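Local coordinates for protein endo-beta-mannanase (Rhizomucor miehei, PDB 4QP0) that probably hydrolyses internal beta-1,4-mannosidic linkages in mannans, galactomannans and glucomannans, as a secreted glycoside hydrolase of family 5, at residues M239-D242 with A243-L247; K226-D230 with Y231-G235. One frame throughout, in Å; residues are numbered along the deposited sequence.

Contact 1 of 2, residues M239-D242 with A243-L247; sequences MDFD and AILAL
D240 caps the first turn of the short helix 241-245 by reaching forward to A243, whose backbone N donates to D240 OD1 at 3.0 Å. CG stands anti to the backbone N of D240 (chi1 -169°), which sets the carboxylate beside its own carbonyl carbon, on the side of the following turn; the N-H meets OD1 from above the carboxylate plane. The A243 methyl packs on the carboxylate carbon, CB 3.5 Å from D240 CG, without competing for its oxygens. D240 is thus a classical N-cap: its carboxylate takes up a first-turn N-H, and its negative charge should suit the positive end of the helix dipole. Behind the cap the backbone closes in helical fashion, I244 N to D240 O at 3.0 Å and an almost straight bond from L245 N to F241 O, also 3.0 Å. Two buried apolar pairs flank the turn, in places that suit apolar residues: the bent chain of M239 brings CE to within 3.8 Å of I244 CD1, while the F241 ring and L245 run side by side, CE2 to CD2 3.9 Å. Farther out, N224 holds D240 OD2 and R225 pairs with D242 OD2, tying the cap and first turn to the preceding loop. H278 meets F241 edge-to-face, and V289 of strand 289-294 touches both F241 and L245.

Contact 2 of 2, residues K226-D230 with Y231-G235; sequences KGESD and YEYNG
The carbonyl of D230 is the close-packed centre of this contact, with Y233 and N234 folded round it. Y233 N donates to D230 O at 3.2 Å, coming from above the carbonyl plane, which closes D230-Y233 as a type I beta-turn, and N234 N adds a weak bond to the same oxygen. N234 CG sits between its own backbone N and carbonyl carbon (chi1 72°), which lays the amide group over the turn, CG 3.1 Å from D230 O; its OD1 bonds weakly to G236 N. On another flank the extended E228 meets the Y233 ring obliquely, E228 OE1 3.3 Å from Y233 CB. Carboxylate and ring planes are 67° apart. D230 CB lies at the edge of that ring. The outer side is looser: the S229 side chain points away from the residues that follow and is exposed, as is Y231. Toward the protein, D230 OD2 accepts from W270 NE1, Y233 OH bonds to D277, and W274 meets the Y233 ring edge-to-face. D230 OD2 and E232 OE1 are 4.8 Å apart, so their like charges probably repel mildly, an effect that the W270 bond and a long, weak ion pair from K264 to E232 would be expected to ease.

How the contacts relate
Contacts 1 and 2 follow one another along the chain after strand 214-216, the turn of 226-235 closing before the stretch 239-247, with its short helix 241-245, opens. Their centres are about 14 Å apart and the segments do not touch, yet both lean on the same loop: F222 pairs through its backbone with F241 and F223 with E232, while R225 serves D242 by its side chain and Y233 by its backbone. Helix 270-284 also meets both, through H278 at contact 1 and W270, W274 and D277 at contact 2. Contact 1 lies nearer the middle of the TIM-barrel chain, its centre about 16 Å from the chain's centre against about 23 Å for contact 2.

Contact 1 of 2, residues M239-D242 with A243-L247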
loop_
_atom_site.group_PDB
_atom_site.type_symbol
_atom_site.label_atom_id
_atom_site.label_comp_id
_atom_site.label_asym_id
_atom_site.label_seq_id
_atom_site.Cartn_x
_atom_site.Cartn_y
_atom_site.Cartn_z
ATOM N N MET A 239 12.409 11.025 2.417
ATOM C CA MET A 239 11.048 10.898 2.951
ATOM C C MET A 239 10.987 11.351 4.400
ATOM O O MET A 239 11.981 11.299 5.117
ATOM C CB MET A 239 10.557 9.451 2.853
ATOM C CG MET A 239 10.416 8.936 1.436
ATOM S SD MET A 239 9.184 9.824 0.465
ATOM C CE MET A 239 7.667 9.171 1.159
ATOM N N ASP A 240 9.806 11.766 4.835
ATOM C CA ASP A 240 9.652 12.393 6.135
ATOM C C ASP A 240 8.327 11.957 6.717
ATOM O O ASP A 240 7.332 12.676 6.600
ATOM C CB ASP A 240 9.697 13.919 5.977
ATOM C CG ASP A 240 9.801 14.660 7.305
ATOM O OD1 ASP A 240 9.382 14.129 8.363
ATOM O OD2 ASP A 240 10.294 15.808 7.281
ATOM N N PHE A 241 8.315 10.781 7.339
ATOM C CA PHE A 241 7.098 10.227 7.938
ATOM C C PHE A 241 6.373 11.249 8.797
ATOM O O PHE A 241 5.158 11.372 8.700
ATOM C CB PHE A 241 7.420 8.983 8.769
ATOM C CG PHE A 241 6.208 8.283 9.333
ATOM C CD1 PHE A 241 5.513 7.345 8.578
ATOM C CD2 PHE A 241 5.783 8.531 10.637
ATOM C CE1 PHE A 241 4.407 6.683 9.101
ATOM C CE2 PHE A 241 4.678 7.862 11.175
ATOM C CZ PHE A 241 3.988 6.938 10.403
ATOM N N ASP A 242 7.115 11.975 9.626
ATOM C CA ASP A 242 6.534 13.017 10.483
ATOM C C ASP A 242 5.779 14.089 9.691
ATOM O O ASP A 242 4.635 14.425 10.022
ATOM C CB ASP A 242 7.610 13.667 11.366
ATOM C CG ASP A 242 8.181 12.702 12.406
ATOM O OD1 ASP A 242 7.414 11.882 12.966
ATOM O OD2 ASP A 242 9.405 12.771 12.658
ATOM N N ALA A 243 6.409 14.614 8.641
ATOM C CA ALA A 243 5.782 15.667 7.851
ATOM C C ALA A 243 4.573 15.143 7.073
ATOM O O ALA A 243 3.638 15.902 6.792
ATOM C CB ALA A 243 6.790 16.334 6.916
ATOM N N ILE A 244 4.590 13.853 6.732
ATOM C CA ILE A 244 3.479 13.230 6.007
ATOM C C ILE A 244 2.269 13.082 6.922
ATOM O O ILE A 244 1.180 13.567 6.606
ATOM C CB ILE A 244 3.882 11.867 5.397
ATOM C CG1 ILE A 244 4.825 12.067 4.206
ATOM C CG2 ILE A 244 2.656 11.075 4.966
ATOM C CD1 ILE A 244 5.664 10.848 3.873
ATOM N N LEU A 245 2.467 12.429 8.065
ATOM C CA LEU A 245 1.406 12.243 9.048
ATOM C C LEU A 245 0.841 13.576 9.589
ATOM O O LEU A 245 -0.270 13.623 10.101
ATOM C CB LEU A 245 1.919 11.364 10.191
ATOM C CG LEU A 245 0.879 10.612 11.019
ATOM C CD1 LEU A 245 0.109 9.644 10.137
ATOM C CD2 LEU A 245 1.533 9.878 12.187
ATOM N N ALA A 246 1.593 14.664 9.451
ATOM C CA ALA A 246 1.127 15.980 9.896
ATOM C C ALA A 246 0.180 16.664 8.906
ATOM O O ALA A 246 -0.486 17.640 9.263
ATOM C CB ALA A 246 2.307 16.878 10.200
ATOM N N LEU A 247 0.131 16.163 7.672
ATOM C CA LEU A 247 -0.772 16.696 6.650
ATOM C C LEU A 247 -2.215 16.310 6.957
ATOM O O LEU A 247 -2.515 15.136 7.221
ATOM C CB LEU A 247 -0.394 16.177 5.256
ATOM C CG LEU A 247 0.978 16.486 4.653
ATOM C CD1 LEU A 247 1.167 15.703 3.358
ATOM C CD2 LEU A 247 1.141 17.977 4.409
#

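Contact 2 of 2, residues K226-D230 with Y231-G235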
loop_
_atom_site.group_PDB
_atom_site.type_symbol
_atom_site.label_atom_id
_atom_site.label_comp_id
_atom_site.label_asym_id
_atom_site.label_seq_id
_atom_site.Cartn_x
_atom_site.Cartn_y
_atom_site.Cartn_z
ATOM N N LYS A 226 16.764 14.503 12.375
ATOM C CA LYS A 226 18.137 15.006 12.275
ATOM C C LYS A 226 19.116 14.232 13.145
ATOM O O LYS A 226 18.883 14.044 14.340
ATOM C CB LYS A 226 18.187 16.493 12.644
ATOM N N GLY A 227 20.201 13.774 12.529
ATOM C CA GLY A 227 21.311 13.171 13.257
ATOM C C GLY A 227 20.983 11.872 13.962
ATOM O O GLY A 227 21.507 11.589 15.042
ATOM N N GLU A 228 20.101 11.079 13.368
ATOM C CA GLU A 228 19.936 9.705 13.823
ATOM C C GLU A 228 20.768 8.789 12.923
ATOM O O GLU A 228 21.224 9.211 11.847
ATOM C CB GLU A 228 18.457 9.320 13.923
ATOM C CG GLU A 228 17.844 9.759 15.257
ATOM C CD GLU A 228 16.335 9.582 15.350
ATOM O OE1 GLU A 228 15.734 8.956 14.454
ATOM O OE2 GLU A 228 15.748 10.077 16.339
ATOM N N SER A 229 21.002 7.564 13.384
ATOM C CA SER A 229 22.040 6.710 12.795
ATOM C C SER A 229 21.714 6.183 11.402
ATOM O O SER A 229 22.465 6.416 10.461
ATOM C CB SER A 229 22.390 5.549 13.730
ATOM O OG SER A 229 22.646 6.020 15.043
ATOM N N ASP A 230 20.584 5.496 11.278
ATOM C CA ASP A 230 20.280 4.703 10.090
ATOM C C ASP A 230 19.572 5.471 8.986
ATOM O O ASP A 230 19.028 6.550 9.215
ATOM C CB ASP A 230 19.460 3.474 10.494
ATOM C CG ASP A 230 20.160 2.636 11.545
ATOM O OD1 ASP A 230 21.378 2.838 11.740
ATOM O OD2 ASP A 230 19.499 1.783 12.177
ATOM N N TYR A 231 19.577 4.886 7.790
ATOM C CA TYR A 231 18.958 5.466 6.596
ATOM C C TYR A 231 17.442 5.637 6.761
ATOM O O TYR A 231 16.836 6.572 6.223
ATOM C CB TYR A 231 19.268 4.560 5.400
ATOM C CG TYR A 231 18.921 5.110 4.031
ATOM C CD1 TYR A 231 19.606 6.196 3.499
ATOM C CD2 TYR A 231 17.926 4.508 3.250
ATOM C CE1 TYR A 231 19.298 6.685 2.239
ATOM C CE2 TYR A 231 17.614 4.986 1.993
ATOM C CZ TYR A 231 18.303 6.076 1.497
ATOM O OH TYR A 231 18.001 6.553 0.250
ATOM N N GLU A 232 16.857 4.727 7.531
ATOM C CA GLU A 232 15.421 4.654 7.779
ATOM C C GLU A 232 14.920 5.706 8.784
ATOM O O GLU A 232 13.711 5.933 8.896
ATOM C CB GLU A 232 15.062 3.234 8.265
ATOM C CG GLU A 232 15.286 2.128 7.235
ATOM C CD GLU A 232 16.755 1.799 7.016
ATOM O OE1 GLU A 232 17.598 2.217 7.845
ATOM O OE2 GLU A 232 17.070 1.116 6.014
ATOM N N TYR A 233 15.844 6.348 9.498
ATOM C CA TYR A 233 15.503 7.335 10.531
ATOM C C TYR A 233 15.966 8.766 10.254
ATOM O O TYR A 233 15.431 9.712 10.841
ATOM C CB TYR A 233 16.094 6.910 11.862
ATOM C CG TYR A 233 15.356 5.802 12.565
ATOM C CD1 TYR A 233 14.284 6.086 13.399
ATOM C CD2 TYR A 233 15.750 4.474 12.422
ATOM C CE1 TYR A 233 13.606 5.079 14.062
ATOM C CE2 TYR A 233 15.084 3.451 13.092
ATOM C CZ TYR A 233 14.008 3.766 13.908
ATOM O OH TYR A 233 13.334 2.777 14.577
ATOM N N ASN A 234 16.957 8.932 9.380
ATOM C CA ASN A 234 17.628 10.226 9.233
ATOM C C ASN A 234 17.254 11.052 7.994
ATOM O O ASN A 234 17.876 12.077 7.715
ATOM C CB ASN A 234 19.155 10.062 9.346
ATOM C CG ASN A 234 19.779 9.393 8.131
ATOM O OD1 ASN A 234 19.202 9.361 7.036
ATOM N ND2 ASN A 234 20.979 8.861 8.319
ATOM N N GLY A 235 16.251 10.600 7.254
ATOM C CA GLY A 235 15.792 11.315 6.077
ATOM C C GLY A 235 16.681 11.169 4.858
ATOM O O GLY A 235 16.573 11.952 3.917
#